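Local coordinates for bifunctional pinoresinol-lariciresinol reductase 1 (Thuja plicata, PDB 1QYD), which catalyses the NADPH-dependent, enantioselective reduction of pinoresinol to lariciresinol and of lariciresinol to secoisolariciresinol in lignan biosynthesis, at residues M224-I235 and Y302-E310. Numbering follows the deposited sequence.
Sequences MNILSQKEVIQI and YVTMDSYLE
Residues 224-235 and 302-310 come together most closely at Asn225–Thr304 and Ile235–Asp306, whose CA atoms lie 6.0 Å apart in each pair, and the axes of helices 229-235 and 305-309 cross at -49°. The contact packs the short C-terminal helix of this NmrA-type reductase against a strand-to-helix unit, away from the annotated cofactor and substrate sites. Its polar link is Asn225: ND2 donates to Val303 O at 2.9 Å, nearly straight (N-H...O 169°), with the acceptor 8° out of the amide plane. The same nitrogen also bonds to Trp194 O, so two backbone carbonyls grip the buried amide and fix its rotation. A leucine here would probably leave Val303 O and Trp194 O without their shared donor, removing the amide bridge between them. Met305, bent at chi2 and chi3, crosses over one face of this amide at about a right angle, with its SD 3.8 Å from Asn225 ND2. On the helical side, Ile235 does most of the touching. Ile235 CG2, anti to the backbone N, lies 3.8 Å from Leu309 CD1 and also touches Met305 O, while Ile235 CD1 reaches Met305 CB. Leu309 CD1 also approaches Val232 CG1 (4.1 Å), the two side chains crossing at about a right angle. Thr304 N-caps helix 305-309, its OG1 accepting from Ser307 N, while Ser228 and Glu231 form a capping box on the partner helix. At the exposed end, Met224 CB meets the Tyr302 ring edge in plane, 3.6 Å from CE2, and Met224 SD lies 3.9 Å from Thr304 CG2.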
# COMPACT_ATOMS: atom_id res chain seq x y z
N MET A 224 22.94 17.22 -23.09
CA MET A 224 23.98 17.70 -22.18
C MET A 224 23.99 17.13 -20.76
O MET A 224 25.05 17.00 -20.13
CB MET A 224 23.91 19.23 -22.07
CG MET A 224 24.48 19.89 -23.31
SD MET A 224 24.80 21.67 -23.18
CE MET A 224 26.29 21.61 -22.21
N ASN A 225 22.79 16.79 -20.28
CA ASN A 225 22.64 16.26 -18.95
C ASN A 225 22.54 14.76 -18.96
O ASN A 225 21.92 14.23 -18.04
CB ASN A 225 21.42 16.84 -18.28
CG ASN A 225 21.34 18.36 -18.26
OD1 ASN A 225 22.07 19.07 -18.97
ND2 ASN A 225 20.40 18.85 -17.44
N ILE A 226 23.07 14.00 -19.95
CA ILE A 226 23.10 12.53 -19.79
C ILE A 226 24.47 12.19 -19.19
O ILE A 226 25.47 11.79 -19.81
CB ILE A 226 22.94 11.81 -21.13
CG1 ILE A 226 21.67 12.24 -21.87
CG2 ILE A 226 22.93 10.32 -20.80
CD1 ILE A 226 21.65 12.01 -23.39
N LEU A 227 24.45 12.37 -17.87
CA LEU A 227 25.65 12.29 -17.08
C LEU A 227 25.65 11.24 -16.00
O LEU A 227 24.65 10.94 -15.34
CB LEU A 227 25.89 13.65 -16.49
CG LEU A 227 25.93 14.82 -17.44
CD1 LEU A 227 25.89 16.11 -16.67
CD2 LEU A 227 27.13 14.68 -18.29
N SER A 228 26.85 10.69 -15.86
CA SER A 228 27.11 9.71 -14.84
C SER A 228 27.17 10.39 -13.48
O SER A 228 27.12 11.62 -13.40
CB SER A 228 28.43 8.98 -15.17
OG SER A 228 29.66 9.71 -15.23
N GLN A 229 27.26 9.58 -12.42
CA GLN A 229 27.31 10.07 -11.05
C GLN A 229 28.51 10.94 -10.72
O GLN A 229 28.38 12.01 -10.15
CB GLN A 229 27.31 8.93 -10.06
CG GLN A 229 27.20 9.48 -8.63
CD GLN A 229 27.28 8.36 -7.61
OE1 GLN A 229 27.44 7.18 -7.94
NE2 GLN A 229 27.16 8.77 -6.36
N LYS A 230 29.65 10.35 -11.09
CA LYS A 230 30.97 10.91 -10.96
C LYS A 230 31.05 12.19 -11.79
O LYS A 230 31.60 13.17 -11.31
CB LYS A 230 31.88 9.79 -11.44
CG LYS A 230 33.41 9.75 -11.36
CD LYS A 230 33.82 8.41 -12.03
CE LYS A 230 35.35 8.20 -12.18
NZ LYS A 230 35.72 7.13 -13.11
N GLU A 231 30.50 12.27 -13.00
CA GLU A 231 30.58 13.51 -13.73
C GLU A 231 29.78 14.65 -13.19
O GLU A 231 30.08 15.77 -13.58
CB GLU A 231 30.11 13.40 -15.12
CG GLU A 231 30.90 12.44 -15.97
CD GLU A 231 30.19 12.35 -17.30
OE1 GLU A 231 29.23 11.59 -17.40
OE2 GLU A 231 30.59 13.07 -18.22
N VAL A 232 28.73 14.40 -12.38
CA VAL A 232 27.99 15.47 -11.69
C VAL A 232 28.77 15.88 -10.42
O VAL A 232 28.75 17.04 -10.01
CB VAL A 232 26.53 15.00 -11.31
CG1 VAL A 232 25.76 15.96 -10.35
CG2 VAL A 232 25.80 14.90 -12.63
N ILE A 233 29.48 14.92 -9.80
CA ILE A 233 30.37 15.22 -8.70
C ILE A 233 31.43 16.12 -9.26
O ILE A 233 31.82 17.04 -8.57
CB ILE A 233 31.05 14.01 -8.14
CG1 ILE A 233 30.03 12.99 -7.67
CG2 ILE A 233 31.93 14.46 -6.99
CD1 ILE A 233 30.45 11.74 -6.85
N GLN A 234 31.83 15.88 -10.51
CA GLN A 234 32.87 16.67 -11.17
C GLN A 234 32.55 18.09 -11.56
O GLN A 234 33.48 18.90 -11.66
CB GLN A 234 33.34 15.96 -12.40
CG GLN A 234 34.39 14.93 -12.05
CD GLN A 234 34.83 14.15 -13.27
OE1 GLN A 234 35.05 12.94 -13.20
NE2 GLN A 234 34.96 14.81 -14.43
N ILE A 235 31.26 18.39 -11.80
CA ILE A 235 30.81 19.76 -12.03
C ILE A 235 30.83 20.48 -10.69
O ILE A 235 31.07 21.68 -10.65
CB ILE A 235 29.38 19.72 -12.62
CG1 ILE A 235 29.41 19.09 -14.02
CG2 ILE A 235 28.80 21.14 -12.68
CD1 ILE A 235 28.08 18.56 -14.60
N TYR A 302 16.93 24.30 -21.87
CA TYR A 302 17.22 23.45 -20.73
C TYR A 302 18.50 23.86 -20.05
O TYR A 302 19.51 24.28 -20.62
CB TYR A 302 17.31 21.94 -21.09
CG TYR A 302 18.39 21.50 -22.05
CD1 TYR A 302 18.12 21.49 -23.41
CD2 TYR A 302 19.66 21.14 -21.56
CE1 TYR A 302 19.12 21.13 -24.31
CE2 TYR A 302 20.68 20.79 -22.47
CZ TYR A 302 20.40 20.79 -23.84
OH TYR A 302 21.39 20.47 -24.76
N VAL A 303 18.32 23.78 -18.74
CA VAL A 303 19.36 24.04 -17.78
C VAL A 303 20.22 22.80 -17.63
O VAL A 303 19.77 21.65 -17.51
CB VAL A 303 18.66 24.45 -16.48
CG1 VAL A 303 19.54 24.39 -15.27
CG2 VAL A 303 18.27 25.89 -16.67
N THR A 304 21.51 23.11 -17.71
CA THR A 304 22.58 22.12 -17.57
C THR A 304 22.90 21.99 -16.08
O THR A 304 22.52 22.85 -15.27
CB THR A 304 23.79 22.60 -18.41
OG1 THR A 304 24.37 23.78 -17.86
CG2 THR A 304 23.32 22.94 -19.81
N MET A 305 23.57 20.89 -15.67
CA MET A 305 23.91 20.71 -14.26
C MET A 305 25.04 21.63 -13.75
O MET A 305 25.35 21.72 -12.58
CB MET A 305 24.27 19.26 -14.05
CG MET A 305 23.15 18.39 -14.54
SD MET A 305 21.61 19.02 -13.85
CE MET A 305 21.89 18.31 -12.27
N ASP A 306 25.66 22.35 -14.67
CA ASP A 306 26.66 23.36 -14.46
C ASP A 306 25.87 24.56 -14.05
O ASP A 306 26.06 25.09 -12.96
CB ASP A 306 27.41 23.59 -15.78
CG ASP A 306 28.26 22.39 -16.24
OD1 ASP A 306 27.71 21.36 -16.66
OD2 ASP A 306 29.48 22.48 -16.15
N SER A 307 24.91 25.00 -14.85
CA SER A 307 24.11 26.15 -14.48
C SER A 307 23.16 25.91 -13.30
O SER A 307 22.88 26.84 -12.54
CB SER A 307 23.41 26.55 -15.76
OG SER A 307 24.42 26.76 -16.75
N TYR A 308 22.68 24.68 -13.11
CA TYR A 308 21.89 24.31 -11.94
C TYR A 308 22.78 24.25 -10.70
O TYR A 308 22.42 24.80 -9.66
CB TYR A 308 21.23 22.95 -12.14
CG TYR A 308 20.15 22.64 -11.10
CD1 TYR A 308 18.84 23.02 -11.37
CD2 TYR A 308 20.44 22.01 -9.89
CE1 TYR A 308 17.83 22.78 -10.46
CE2 TYR A 308 19.42 21.76 -8.96
CZ TYR A 308 18.11 22.15 -9.26
OH TYR A 308 17.07 21.93 -8.37
N LEU A 309 23.96 23.60 -10.75
CA LEU A 309 24.87 23.59 -9.60
C LEU A 309 25.53 24.96 -9.33
O LEU A 309 25.83 25.28 -8.18
CB LEU A 309 25.90 22.45 -9.82
CG LEU A 309 25.34 21.03 -9.52
CD1 LEU A 309 26.21 19.98 -10.14
CD2 LEU A 309 25.35 20.75 -8.02
N GLU A 310 25.60 25.84 -10.34
CA GLU A 310 26.13 27.21 -10.29
C GLU A 310 25.27 28.12 -9.42
O GLU A 310 25.26 29.35 -9.56
CB GLU A 310 26.23 27.73 -11.75
CG GLU A 310 26.93 29.03 -12.19
CD GLU A 310 27.10 29.21 -13.72
OE1 GLU A 310 28.19 28.91 -14.22
OE2 GLU A 310 26.17 29.64 -14.42